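Local structure of PT26-6P (Thermococcus sp., 2WB7) at residues A[48-56]-A[68-76]; A[84-92]-A[106-117]. The protein is of unknown function but is encoded by an extrachromosomal mobile element and combines two immunoglobulin-like domains with a helical domain. All coordinates share one frame; numbering follows the deposited sequence.

Contact 1 (A[48-56]-A[68-76])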
ATOM      1  N   ALA A  48      -7.474  25.480 -32.191  1.00 71.63           N
ATOM      2  CA  ALA A  48      -7.566  25.592 -33.639  1.00 71.39           C
ATOM      3  C   ALA A  48      -7.102  24.273 -34.268  1.00 71.27           C
ATOM      4  O   ALA A  48      -6.522  23.420 -33.587  1.00 71.68           O
ATOM      5  CB  ALA A  48      -6.703  26.741 -34.128  1.00 71.44           C
ATOM      6  N   GLY A  49      -7.343  24.099 -35.562  1.00 70.65           N
ATOM      7  CA  GLY A  49      -6.887  22.898 -36.249  1.00 69.73           C
ATOM      8  C   GLY A  49      -8.034  22.038 -36.740  1.00 69.27           C
ATOM      9  O   GLY A  49      -9.122  22.035 -36.155  1.00 69.30           O
ATOM     10  N   GLN A  50      -7.787  21.311 -37.829  1.00 68.54           N
ATOM     11  CA  GLN A  50      -8.788  20.442 -38.437  1.00 67.77           C
ATOM     12  C   GLN A  50      -9.244  19.358 -37.464  1.00 66.69           C
ATOM     13  O   GLN A  50     -10.082  18.518 -37.803  1.00 66.59           O
ATOM     14  CB  GLN A  50      -8.226  19.777 -39.701  1.00 68.25           C
ATOM     15  CG  GLN A  50      -7.719  20.733 -40.778  1.00 70.06           C
ATOM     16  CD  GLN A  50      -6.239  21.036 -40.624  1.00 72.93           C
ATOM     17  OE1 GLN A  50      -5.723  21.111 -39.501  1.00 73.74           O
ATOM     18  NE2 GLN A  50      -5.541  21.207 -41.756  1.00 73.24           N
ATOM     19  N   VAL A  51      -8.655  19.362 -36.270  1.00 65.34           N
ATOM     20  CA  VAL A  51      -8.987  18.404 -35.226  1.00 63.71           C
ATOM     21  C   VAL A  51      -8.723  19.046 -33.863  1.00 62.76           C
ATOM     22  O   VAL A  51      -7.686  19.677 -33.645  1.00 62.71           O
ATOM     23  CB  VAL A  51      -8.148  17.120 -35.353  1.00 63.63           C
ATOM     24  CG1 VAL A  51      -8.637  16.078 -34.379  1.00 64.06           C
ATOM     25  CG2 VAL A  51      -8.196  16.590 -36.763  1.00 63.44           C
ATOM     26  N   LEU A  52      -9.681  18.910 -32.956  1.00 61.47           N
ATOM     27  CA  LEU A  52      -9.486  19.318 -31.577  1.00 60.16           C
ATOM     28  C   LEU A  52      -9.012  18.089 -30.816  1.00 59.11           C
ATOM     29  O   LEU A  52      -9.561  16.998 -30.992  1.00 59.29           O
ATOM     30  CB  LEU A  52     -10.781  19.860 -30.972  1.00 60.44           C
ATOM     31  CG  LEU A  52     -11.061  21.356 -31.150  1.00 61.03           C
ATOM     32  CD1 LEU A  52      -9.979  22.223 -30.462  1.00 61.68           C
ATOM     33  CD2 LEU A  52     -11.177  21.685 -32.628  1.00 60.99           C
ATOM     34  N   ILE A  53      -7.980  18.250 -29.990  1.00 57.66           N
ATOM     35  CA  ILE A  53      -7.410  17.121 -29.258  1.00 56.04           C
ATOM     36  C   ILE A  53      -7.570  17.314 -27.759  1.00 55.23           C
ATOM     37  O   ILE A  53      -7.177  18.348 -27.224  1.00 55.13           O
ATOM     38  CB  ILE A  53      -5.913  16.938 -29.579  1.00 56.04           C
ATOM     39  CG1 ILE A  53      -5.680  17.026 -31.094  1.00 55.13           C
ATOM     40  CG2 ILE A  53      -5.402  15.626 -28.996  1.00 55.52           C
ATOM     41  CD1 ILE A  53      -4.274  16.639 -31.549  1.00 53.61           C
ATOM     42  N   HIS A  54      -8.159  16.317 -27.098  1.00 54.05           N
ATOM     43  CA  HIS A  54      -8.256  16.282 -25.640  1.00 52.69           C
ATOM     44  C   HIS A  54      -7.670  14.996 -25.065  1.00 51.56           C
ATOM     45  O   HIS A  54      -7.892  13.897 -25.596  1.00 50.84           O
ATOM     46  CB  HIS A  54      -9.703  16.445 -25.196  1.00 52.95           C
ATOM     47  CG  HIS A  54     -10.299  17.762 -25.583  1.00 54.34           C
ATOM     48  ND1 HIS A  54     -10.258  18.866 -24.759  1.00 55.06           N
ATOM     49  CD2 HIS A  54     -10.930  18.158 -26.717  1.00 55.29           C
ATOM     50  CE1 HIS A  54     -10.843  19.885 -25.365  1.00 55.56           C
ATOM     51  NE2 HIS A  54     -11.260  19.481 -26.553  1.00 55.39           N
ATOM     52  N   ILE A  55      -6.910  15.155 -23.982  1.00 50.52           N
ATOM     53  CA  ILE A  55      -6.298  14.037 -23.262  1.00 49.50           C
ATOM     54  C   ILE A  55      -6.880  13.907 -21.857  1.00 49.11           C
ATOM     55  O   ILE A  55      -6.984  14.898 -21.115  1.00 48.87           O
ATOM     56  CB  ILE A  55      -4.770  14.208 -23.144  1.00 49.45           C
ATOM     57  CG1 ILE A  55      -4.156  14.442 -24.522  1.00 49.09           C
ATOM     58  CG2 ILE A  55      -4.142  12.996 -22.480  1.00 48.20           C
ATOM     59  CD1 ILE A  55      -2.708  14.831 -24.469  1.00 49.32           C
ATOM     60  N   TYR A  56      -7.253  12.682 -21.496  1.00 48.56           N
ATOM     61  CA  TYR A  56      -7.810  12.409 -20.175  1.00 48.11           C
ATOM     62  C   TYR A  56      -7.120  11.247 -19.461  1.00 47.96           C
ATOM     63  O   TYR A  56      -6.779  10.230 -20.078  1.00 47.74           O
ATOM     64  CB  TYR A  56      -9.292  12.077 -20.290  1.00 48.02           C
ATOM     65  CG  TYR A  56     -10.101  13.095 -21.032  1.00 47.44           C
ATOM     66  CD1 TYR A  56     -10.706  14.147 -20.361  1.00 46.18           C
ATOM     67  CD2 TYR A  56     -10.280  12.994 -22.404  1.00 47.10           C
ATOM     68  CE1 TYR A  56     -11.447  15.080 -21.033  1.00 46.80           C
ATOM     69  CE2 TYR A  56     -11.032  13.914 -23.087  1.00 47.59           C
ATOM     70  CZ  TYR A  56     -11.616  14.961 -22.397  1.00 48.33           C
ATOM     71  OH  TYR A  56     -12.367  15.895 -23.079  1.00 50.11           O
ATOM     72  N   PRO A  68      -4.926   4.298 -17.398  1.00 38.92           N
ATOM     73  CA  PRO A  68      -5.545   4.425 -18.698  1.00 39.07           C
ATOM     74  C   PRO A  68      -5.500   5.877 -19.123  1.00 39.37           C
ATOM     75  O   PRO A  68      -5.720   6.772 -18.307  1.00 39.25           O
ATOM     76  CB  PRO A  68      -6.996   3.984 -18.446  1.00 38.94           C
ATOM     77  CG  PRO A  68      -7.216   4.066 -16.970  1.00 38.95           C
ATOM     78  CD  PRO A  68      -5.902   4.442 -16.307  1.00 38.91           C
ATOM     79  N   VAL A  69      -5.198   6.108 -20.391  1.00 40.03           N
ATOM     80  CA  VAL A  69      -5.248   7.443 -20.945  1.00 40.74           C
ATOM     81  C   VAL A  69      -6.251   7.438 -22.068  1.00 41.31           C
ATOM     82  O   VAL A  69      -6.193   6.582 -22.953  1.00 41.38           O
ATOM     83  CB  VAL A  69      -3.892   7.891 -21.514  1.00 40.73           C
ATOM     84  CG1 VAL A  69      -4.051   9.201 -22.289  1.00 40.58           C
ATOM     85  CG2 VAL A  69      -2.878   8.043 -20.407  1.00 40.55           C
ATOM     86  N   GLN A  70      -7.180   8.384 -22.021  1.00 42.16           N
ATOM     87  CA  GLN A  70      -8.122   8.580 -23.109  1.00 42.99           C
ATOM     88  C   GLN A  70      -7.763   9.812 -23.930  1.00 43.70           C
ATOM     89  O   GLN A  70      -7.457  10.881 -23.392  1.00 43.25           O
ATOM     90  CB  GLN A  70      -9.546   8.692 -22.577  1.00 43.02           C
ATOM     91  CG  GLN A  70     -10.296   7.386 -22.627  1.00 43.97           C
ATOM     92  CD  GLN A  70     -11.646   7.467 -21.955  1.00 44.16           C
ATOM     93  OE1 GLN A  70     -11.730   7.547 -20.736  1.00 44.90           O
ATOM     94  NE2 GLN A  70     -12.711   7.430 -22.747  1.00 44.78           N
ATOM     95  N   ILE A  71      -7.782   9.635 -25.245  1.00 44.95           N
ATOM     96  CA  ILE A  71      -7.588  10.731 -26.189  1.00 46.04           C
ATOM     97  C   ILE A  71      -8.859  10.940 -27.015  1.00 46.46           C
ATOM     98  O   ILE A  71      -9.331  10.031 -27.687  1.00 45.95           O
ATOM     99  CB  ILE A  71      -6.441  10.427 -27.150  1.00 45.98           C
ATOM    100  CG1 ILE A  71      -5.186  10.041 -26.365  1.00 46.56           C
ATOM    101  CG2 ILE A  71      -6.187  11.620 -28.054  1.00 46.26           C
ATOM    102  CD1 ILE A  71      -4.202   9.176 -27.174  1.00 48.06           C
ATOM    103  N   ARG A  72      -9.406  12.145 -26.964  1.00 47.37           N
ATOM    104  CA  ARG A  72     -10.610  12.431 -27.712  1.00 48.65           C
ATOM    105  C   ARG A  72     -10.367  13.413 -28.866  1.00 49.15           C
ATOM    106  O   ARG A  72      -9.948  14.555 -28.649  1.00 49.34           O
ATOM    107  CB  ARG A  72     -11.680  12.960 -26.773  1.00 48.78           C
ATOM    108  CG  ARG A  72     -12.942  13.373 -27.458  1.00 50.90           C
ATOM    109  CD  ARG A  72     -13.757  14.200 -26.508  1.00 56.03           C
ATOM    110  NE  ARG A  72     -15.183  13.980 -26.698  1.00 61.02           N
ATOM    111  CZ  ARG A  72     -15.846  12.945 -26.193  1.00 63.30           C
ATOM    112  NH1 ARG A  72     -15.199  12.033 -25.465  1.00 63.63           N
ATOM    113  NH2 ARG A  72     -17.156  12.827 -26.417  1.00 64.29           N
ATOM    114  N   LEU A  73     -10.646  12.962 -30.086  1.00 49.85           N
ATOM    115  CA  LEU A  73     -10.469  13.773 -31.285  1.00 50.69           C
ATOM    116  C   LEU A  73     -11.811  14.273 -31.831  1.00 51.42           C
ATOM    117  O   LEU A  73     -12.662  13.469 -32.195  1.00 51.30           O
ATOM    118  CB  LEU A  73      -9.783  12.937 -32.361  1.00 50.71           C
ATOM    119  CG  LEU A  73      -8.520  12.169 -31.967  1.00 50.31           C
ATOM    120  CD1 LEU A  73      -7.912  11.500 -33.186  1.00 49.65           C
ATOM    121  CD2 LEU A  73      -7.533  13.112 -31.334  1.00 49.84           C
ATOM    122  N   GLU A  74     -12.003  15.588 -31.891  1.00 52.64           N
ATOM    123  CA  GLU A  74     -13.193  16.153 -32.537  1.00 54.25           C
ATOM    124  C   GLU A  74     -12.914  16.609 -33.959  1.00 54.26           C
ATOM    125  O   GLU A  74     -12.066  17.463 -34.188  1.00 54.05           O
ATOM    126  CB  GLU A  74     -13.729  17.353 -31.761  1.00 54.63           C
ATOM    127  CG  GLU A  74     -13.706  17.184 -30.261  1.00 58.44           C
ATOM    128  CD  GLU A  74     -13.594  18.531 -29.533  1.00 63.54           C
ATOM    129  OE1 GLU A  74     -13.192  18.533 -28.338  1.00 65.11           O
ATOM    130  OE2 GLU A  74     -13.877  19.585 -30.170  1.00 64.75           O
ATOM    131  N   ILE A  75     -13.635  16.037 -34.914  1.00 54.98           N
ATOM    132  CA  ILE A  75     -13.674  16.601 -36.252  1.00 55.62           C
ATOM    133  C   ILE A  75     -14.800  17.643 -36.316  1.00 56.31           C
ATOM    134  O   ILE A  75     -15.974  17.286 -36.289  1.00 55.94           O
ATOM    135  CB  ILE A  75     -13.905  15.520 -37.314  1.00 55.34           C
ATOM    136  CG1 ILE A  75     -13.209  14.209 -36.925  1.00 55.24           C
ATOM    137  CG2 ILE A  75     -13.461  16.011 -38.672  1.00 55.31           C
ATOM    138  CD1 ILE A  75     -11.731  14.305 -36.768  1.00 54.68           C
ATOM    139  N   PRO A  76     -14.440  18.937 -36.386  1.00 57.30           N
ATOM    140  CA  PRO A  76     -15.485  19.954 -36.454  1.00 58.28           C
ATOM    141  C   PRO A  76     -16.195  19.902 -37.799  1.00 59.30           C
ATOM    142  O   PRO A  76     -15.595  19.503 -38.795  1.00 59.48           O
ATOM    143  CB  PRO A  76     -14.720  21.272 -36.319  1.00 58.14           C
ATOM    144  CG  PRO A  76     -13.278  20.958 -36.556  1.00 57.78           C
ATOM    145  CD  PRO A  76     -13.096  19.482 -36.643  1.00 57.28           C
TER

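Contact 2 (A[84-92]-A[106-117])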
ATOM      1  N   LYS A  84     -13.934  15.977 -46.053  1.00 61.04           N
ATOM      2  CA  LYS A  84     -13.629  15.028 -44.997  1.00 60.86           C
ATOM      3  C   LYS A  84     -12.188  15.093 -44.490  1.00 60.53           C
ATOM      4  O   LYS A  84     -11.237  15.249 -45.262  1.00 60.53           O
ATOM      5  CB  LYS A  84     -13.963  13.612 -45.457  1.00 60.96           C
ATOM      6  CG  LYS A  84     -15.455  13.377 -45.586  1.00 61.71           C
ATOM      7  CD  LYS A  84     -15.733  12.042 -46.250  1.00 63.72           C
ATOM      8  CE  LYS A  84     -17.222  11.728 -46.269  1.00 65.30           C
ATOM      9  NZ  LYS A  84     -17.496  10.380 -46.861  1.00 65.28           N
ATOM     10  N   VAL A  85     -12.055  14.969 -43.171  1.00 59.88           N
ATOM     11  CA  VAL A  85     -10.767  14.889 -42.509  1.00 58.93           C
ATOM     12  C   VAL A  85     -10.353  13.426 -42.387  1.00 58.50           C
ATOM     13  O   VAL A  85     -11.099  12.616 -41.857  1.00 58.09           O
ATOM     14  CB  VAL A  85     -10.846  15.509 -41.113  1.00 58.79           C
ATOM     15  CG1 VAL A  85      -9.582  15.224 -40.354  1.00 58.79           C
ATOM     16  CG2 VAL A  85     -11.081  17.004 -41.220  1.00 58.65           C
ATOM     17  N   HIS A  86      -9.178  13.087 -42.912  1.00 58.34           N
ATOM     18  CA  HIS A  86      -8.632  11.728 -42.798  1.00 58.14           C
ATOM     19  C   HIS A  86      -7.550  11.699 -41.731  1.00 58.31           C
ATOM     20  O   HIS A  86      -6.677  12.573 -41.713  1.00 58.37           O
ATOM     21  CB  HIS A  86      -8.001  11.286 -44.118  1.00 57.71           C
ATOM     22  CG  HIS A  86      -8.982  11.060 -45.221  1.00 56.95           C
ATOM     23  ND1 HIS A  86      -9.256   9.807 -45.723  1.00 56.44           N
ATOM     24  CD2 HIS A  86      -9.742  11.926 -45.931  1.00 56.22           C
ATOM     25  CE1 HIS A  86     -10.153   9.908 -46.687  1.00 56.11           C
ATOM     26  NE2 HIS A  86     -10.461  11.184 -46.836  1.00 56.12           N
ATOM     27  N   ILE A  87      -7.583  10.703 -40.849  1.00 58.25           N
ATOM     28  CA  ILE A  87      -6.515  10.577 -39.856  1.00 58.06           C
ATOM     29  C   ILE A  87      -5.622   9.405 -40.231  1.00 58.21           C
ATOM     30  O   ILE A  87      -6.082   8.264 -40.310  1.00 58.46           O
ATOM     31  CB  ILE A  87      -7.069  10.427 -38.438  1.00 57.80           C
ATOM     32  CG1 ILE A  87      -8.154  11.465 -38.196  1.00 57.15           C
ATOM     33  CG2 ILE A  87      -5.973  10.630 -37.427  1.00 58.01           C
ATOM     34  CD1 ILE A  87      -8.772  11.351 -36.833  1.00 57.47           C
ATOM     35  N   THR A  88      -4.351   9.686 -40.493  1.00 58.21           N
ATOM     36  CA  THR A  88      -3.464   8.653 -41.027  1.00 58.38           C
ATOM     37  C   THR A  88      -2.651   7.969 -39.951  1.00 57.88           C
ATOM     38  O   THR A  88      -2.230   6.810 -40.106  1.00 57.97           O
ATOM     39  CB  THR A  88      -2.484   9.221 -42.044  1.00 58.58           C
ATOM     40  OG1 THR A  88      -3.169  10.159 -42.879  1.00 59.54           O
ATOM     41  CG2 THR A  88      -1.920   8.090 -42.906  1.00 59.31           C
ATOM     42  N   GLU A  89      -2.426   8.693 -38.861  1.00 57.08           N
ATOM     43  CA  GLU A  89      -1.603   8.169 -37.799  1.00 56.49           C
ATOM     44  C   GLU A  89      -1.698   9.032 -36.565  1.00 55.62           C
ATOM     45  O   GLU A  89      -1.398  10.220 -36.606  1.00 55.51           O
ATOM     46  CB  GLU A  89      -0.148   8.106 -38.257  1.00 56.69           C
ATOM     47  CG  GLU A  89       0.815   7.709 -37.165  1.00 57.55           C
ATOM     48  CD  GLU A  89       2.218   8.225 -37.416  1.00 59.10           C
ATOM     49  OE1 GLU A  89       2.452   9.433 -37.178  1.00 59.76           O
ATOM     50  OE2 GLU A  89       3.084   7.423 -37.840  1.00 59.03           O
ATOM     51  N   VAL A  90      -2.127   8.429 -35.461  1.00 54.61           N
ATOM     52  CA  VAL A  90      -2.038   9.086 -34.168  1.00 53.21           C
ATOM     53  C   VAL A  90      -0.978   8.388 -33.327  1.00 52.52           C
ATOM     54  O   VAL A  90      -0.855   7.156 -33.326  1.00 52.11           O
ATOM     55  CB  VAL A  90      -3.380   9.107 -33.422  1.00 53.31           C
ATOM     56  CG1 VAL A  90      -3.231   9.827 -32.078  1.00 52.85           C
ATOM     57  CG2 VAL A  90      -4.451   9.767 -34.278  1.00 53.05           C
ATOM     58  N   THR A  91      -0.201   9.199 -32.629  1.00 51.65           N
ATOM     59  CA  THR A  91       0.909   8.718 -31.844  1.00 50.93           C
ATOM     60  C   THR A  91       0.884   9.386 -30.481  1.00 50.60           C
ATOM     61  O   THR A  91       0.852  10.612 -30.387  1.00 50.30           O
ATOM     62  CB  THR A  91       2.239   9.039 -32.549  1.00 50.95           C
ATOM     63  OG1 THR A  91       2.441   8.113 -33.618  1.00 51.12           O
ATOM     64  CG2 THR A  91       3.408   8.964 -31.585  1.00 50.55           C
ATOM     65  N   ALA A  92       0.885   8.580 -29.423  1.00 50.22           N
ATOM     66  CA  ALA A  92       1.008   9.121 -28.072  1.00 50.07           C
ATOM     67  C   ALA A  92       2.132   8.452 -27.268  1.00 50.02           C
ATOM     68  O   ALA A  92       2.477   7.280 -27.476  1.00 49.74           O
ATOM     69  CB  ALA A  92      -0.321   9.040 -27.332  1.00 49.90           C
ATOM     70  N   VAL A 106       1.214   3.772 -31.153  1.00 52.48           N
ATOM     71  CA  VAL A 106       0.869   4.283 -32.470  1.00 52.82           C
ATOM     72  C   VAL A 106      -0.350   3.600 -33.080  1.00 53.31           C
ATOM     73  O   VAL A 106      -0.406   2.370 -33.181  1.00 53.39           O
ATOM     74  CB  VAL A 106       2.064   4.183 -33.437  1.00 52.68           C
ATOM     75  CG1 VAL A 106       1.580   4.163 -34.878  1.00 52.90           C
ATOM     76  CG2 VAL A 106       3.038   5.340 -33.192  1.00 52.08           C
ATOM     77  N   TRP A 107      -1.329   4.414 -33.473  1.00 53.82           N
ATOM     78  CA  TRP A 107      -2.459   3.956 -34.277  1.00 54.18           C
ATOM     79  C   TRP A 107      -2.173   4.339 -35.732  1.00 54.71           C
ATOM     80  O   TRP A 107      -2.024   5.531 -36.057  1.00 54.75           O
ATOM     81  CB  TRP A 107      -3.756   4.621 -33.814  1.00 53.92           C
ATOM     82  CG  TRP A 107      -4.210   4.268 -32.411  1.00 54.03           C
ATOM     83  CD1 TRP A 107      -5.048   3.246 -32.053  1.00 53.37           C
ATOM     84  CD2 TRP A 107      -3.883   4.959 -31.191  1.00 53.99           C
ATOM     85  NE1 TRP A 107      -5.243   3.248 -30.692  1.00 53.49           N
ATOM     86  CE2 TRP A 107      -4.538   4.286 -30.141  1.00 53.60           C
ATOM     87  CE3 TRP A 107      -3.086   6.068 -30.885  1.00 53.87           C
ATOM     88  CZ2 TRP A 107      -4.429   4.688 -28.813  1.00 53.40           C
ATOM     89  CZ3 TRP A 107      -2.975   6.462 -29.568  1.00 53.37           C
ATOM     90  CH2 TRP A 107      -3.647   5.777 -28.548  1.00 53.79           C
ATOM     91  N   ASN A 108      -2.063   3.343 -36.609  1.00 55.15           N
ATOM     92  CA  ASN A 108      -1.830   3.648 -38.009  1.00 55.70           C
ATOM     93  C   ASN A 108      -3.140   3.724 -38.777  1.00 56.10           C
ATOM     94  O   ASN A 108      -4.199   3.365 -38.250  1.00 55.75           O
ATOM     95  CB  ASN A 108      -0.849   2.671 -38.653  1.00 55.67           C
ATOM     96  CG  ASN A 108      -1.375   1.250 -38.692  1.00 56.13           C
ATOM     97  OD1 ASN A 108      -2.580   1.002 -38.597  1.00 56.05           O
ATOM     98  ND2 ASN A 108      -0.460   0.298 -38.849  1.00 56.41           N
ATOM     99  N   SER A 109      -3.057   4.219 -40.010  1.00 56.75           N
ATOM    100  CA  SER A 109      -4.241   4.544 -40.795  1.00 57.53           C
ATOM    101  C   SER A 109      -5.285   3.422 -40.777  1.00 57.96           C
ATOM    102  O   SER A 109      -6.487   3.694 -40.780  1.00 57.97           O
ATOM    103  CB  SER A 109      -3.839   4.898 -42.221  1.00 57.57           C
ATOM    104  OG  SER A 109      -3.282   3.762 -42.850  1.00 57.98           O
ATOM    105  N   SER A 110      -4.828   2.171 -40.729  1.00 58.36           N
ATOM    106  CA  SER A 110      -5.734   1.020 -40.648  1.00 58.92           C
ATOM    107  C   SER A 110      -6.806   1.204 -39.588  1.00 58.94           C
ATOM    108  O   SER A 110      -7.916   0.697 -39.710  1.00 58.99           O
ATOM    109  CB  SER A 110      -4.958  -0.257 -40.314  1.00 59.14           C
ATOM    110  OG  SER A 110      -4.255  -0.758 -41.441  1.00 60.59           O
ATOM    111  N   THR A 111      -6.451   1.905 -38.522  1.00 59.27           N
ATOM    112  CA  THR A 111      -7.338   2.048 -37.376  1.00 59.33           C
ATOM    113  C   THR A 111      -8.532   2.901 -37.742  1.00 59.10           C
ATOM    114  O   THR A 111      -9.606   2.779 -37.162  1.00 59.06           O
ATOM    115  CB  THR A 111      -6.613   2.745 -36.208  1.00 59.53           C
ATOM    116  OG1 THR A 111      -5.405   2.035 -35.894  1.00 59.74           O
ATOM    117  CG2 THR A 111      -7.514   2.814 -34.972  1.00 59.40           C
ATOM    118  N   PHE A 112      -8.331   3.783 -38.707  1.00 59.02           N
ATOM    119  CA  PHE A 112      -9.329   4.795 -38.987  1.00 58.88           C
ATOM    120  C   PHE A 112     -10.112   4.557 -40.265  1.00 59.23           C
ATOM    121  O   PHE A 112      -9.693   3.806 -41.144  1.00 59.39           O
ATOM    122  CB  PHE A 112      -8.688   6.173 -38.976  1.00 58.61           C
ATOM    123  CG  PHE A 112      -7.984   6.479 -37.701  1.00 57.50           C
ATOM    124  CD1 PHE A 112      -6.602   6.491 -37.645  1.00 56.97           C
ATOM    125  CD2 PHE A 112      -8.705   6.719 -36.546  1.00 56.17           C
ATOM    126  CE1 PHE A 112      -5.948   6.756 -36.457  1.00 57.03           C
ATOM    127  CE2 PHE A 112      -8.064   6.992 -35.358  1.00 56.08           C
ATOM    128  CZ  PHE A 112      -6.680   7.009 -35.309  1.00 56.34           C
ATOM    129  N   ARG A 113     -11.263   5.217 -40.335  1.00 59.65           N
ATOM    130  CA  ARG A 113     -12.223   5.098 -41.425  1.00 59.86           C
ATOM    131  C   ARG A 113     -11.631   5.488 -42.770  1.00 59.83           C
ATOM    132  O   ARG A 113     -11.136   6.605 -42.939  1.00 59.87           O
ATOM    133  CB  ARG A 113     -13.412   5.989 -41.104  1.00 59.86           C
ATOM    134  CG  ARG A 113     -14.572   5.873 -42.028  1.00 61.33           C
ATOM    135  CD  ARG A 113     -15.831   6.207 -41.242  1.00 64.20           C
ATOM    136  NE  ARG A 113     -16.151   5.134 -40.299  1.00 65.68           N
ATOM    137  CZ  ARG A 113     -16.960   5.260 -39.248  1.00 65.75           C
ATOM    138  NH1 ARG A 113     -17.529   6.425 -38.973  1.00 66.09           N
ATOM    139  NH2 ARG A 113     -17.185   4.217 -38.460  1.00 66.28           N
ATOM    140  N   GLN A 114     -11.682   4.556 -43.719  1.00 60.03           N
ATOM    141  CA  GLN A 114     -11.160   4.764 -45.076  1.00 60.01           C
ATOM    142  C   GLN A 114     -11.633   6.076 -45.691  1.00 59.26           C
ATOM    143  O   GLN A 114     -10.846   6.811 -46.300  1.00 59.13           O
ATOM    144  CB  GLN A 114     -11.599   3.619 -45.992  1.00 60.68           C
ATOM    145  CG  GLN A 114     -11.450   2.223 -45.402  1.00 62.74           C
ATOM    146  CD  GLN A 114     -10.009   1.776 -45.383  1.00 65.90           C
ATOM    147  OE1 GLN A 114      -9.116   2.557 -45.039  1.00 67.09           O
ATOM    148  NE2 GLN A 114      -9.766   0.519 -45.762  1.00 66.74           N
ATOM    149  N   GLY A 115     -12.926   6.352 -45.543  1.00 58.39           N
ATOM    150  CA  GLY A 115     -13.541   7.514 -46.161  1.00 57.51           C
ATOM    151  C   GLY A 115     -13.245   8.841 -45.487  1.00 57.00           C
ATOM    152  O   GLY A 115     -13.651   9.891 -45.982  1.00 57.39           O
ATOM    153  N   GLY A 116     -12.531   8.818 -44.368  1.00 56.12           N
ATOM    154  CA  GLY A 116     -12.314  10.052 -43.620  1.00 54.96           C
ATOM    155  C   GLY A 116     -13.533  10.417 -42.780  1.00 54.26           C
ATOM    156  O   GLY A 116     -14.497   9.653 -42.710  1.00 54.12           O
ATOM    157  N   TYR A 117     -13.490  11.592 -42.149  1.00 53.35           N
ATOM    158  CA  TYR A 117     -14.475  11.975 -41.152  1.00 52.61           C
ATOM    159  C   TYR A 117     -14.947  13.384 -41.407  1.00 52.71           C
ATOM    160  O   TYR A 117     -14.164  14.228 -41.821  1.00 52.88           O
ATOM    161  CB  TYR A 117     -13.854  11.937 -39.742  1.00 52.38           C
ATOM    162  CG  TYR A 117     -13.401  10.560 -39.309  1.00 51.27           C
ATOM    163  CD1 TYR A 117     -12.096  10.144 -39.514  1.00 50.26           C
ATOM    164  CD2 TYR A 117     -14.286   9.671 -38.715  1.00 50.08           C
ATOM    165  CE1 TYR A 117     -11.687   8.890 -39.136  1.00 50.90           C
ATOM    166  CE2 TYR A 117     -13.889   8.414 -38.332  1.00 49.61           C
ATOM    167  CZ  TYR A 117     -12.587   8.028 -38.545  1.00 50.46           C
ATOM    168  OH  TYR A 117     -12.165   6.781 -38.177  1.00 49.69           O
TER

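Contact 1 (A[48-56]-A[68-76])
E74 lies across L52 in a two-stranded antiparallel hairpin of the immunoglobulin-like domain, built from strands 52-56 and 68-75, whose axes approach to 4.6 Å. Six backbone hydrogen bonds join L52 with E74, H54 with R72 and Y56 with Q70, each pair bonded in both directions. With its CG anti to the carbonyl carbon (chi1 -41°), the E74 chain leans over the neighbouring strand. Its CB packs 3.9 Å from L52 CB, CG follows at a similar distance from the same atom, and E74 CD comes to 3.4 Å from L52 CB. OE2 ends beside L52 CB and CG, while OE1 lies near the edge of the H54 imidazole, where its exact placement is doubtful and no hydrogen bond is made. With an alanine in place of E74 the carboxylate and CG would be gone, and L52 would probably lose most of the side-chain cover it gets from this strand. Further along the same face, R72 CB lies in the plane of the Y56 ring, 3.9 Å from Y56 CE2, and the R72 guanidinium continues to a salt bridge with D123. On the other face, I53 CG2 rests 4.0 Å from L73 CD2 and I55 CG2 3.8 Å from V69 CG1. The hairpin is thus amphipathic: its aliphatic face packs on strands 163-178 and 198-213, whereas the face of L52, H54, Y56, Q70, R72 and E74 is mixed and partly exposed.

Contact 2 (A[84-92]-A[106-117])
An interrupted antiparallel ladder in the immunoglobulin-like domain pairs V90 with W107 and V85 with Y117, joining segment 84-92 to a chain that leaves it and returns. At one end V90 and W107 exchange two backbone hydrogen bonds, flanked by the non-hydrogen-bonded pairs E89-N108 and T91-V106. At the other end, V85 and Y117 form a single bridge, V85 N reaching Y117 O at 2.6 Å. Between them the chain bows out through a 3-10 turn at 109-111 and a type I turn from R113 to G116, and F112 fills the inner side of the bow. I87 CB sits over one face of its ring, 4.2 Å from the centroid, while T111 CB covers the opposite face. V90 splits its methyls between two aromatic rings: CG1, anti to the backbone N (chi1 -179°), comes 3.9 Å from W107 CE3, and CG2 comes 3.7 Å from F112 CZ. The H86 ring lies beneath the second turn, where G116 CA stands 3.6 Å from its centroid, almost on the ring normal, as a CH-pi contact. A CB on G116 would run into H86 CD2, and at these backbone angles it would also jam against the carbonyl O of G115. H86 NE2 is hydrogen-bonded to E174, which, with the stacked ring of Y172, is likely to limit the ring's rotation. The bow is tied to itself by R113 N, which donates to Y117 OH at 2.8 Å and 169°, and that hydroxyl oxygen also lies in plane at the edge of the F112 ring.

The two contacts follow one another along the chain, which passes from strand 66-75 to strand 85-96, a member of a different sheet. The two centres are about 13 Å apart, and their apolar sides meet. I75 CG2 packs 3.6 Å from V85 CB, L73 CD1 reaches I87 CD1 at 3.8 Å, and I71 CD1 lies 3.7 Å from W107 CH2, so I71, L73 and I75 each find a partner in contact 2. Strand 163-178 serves both: V169 touches I53 and I87, and V167 touches I55 and V90. Together the contacts form part of the apolar packing between two sheets.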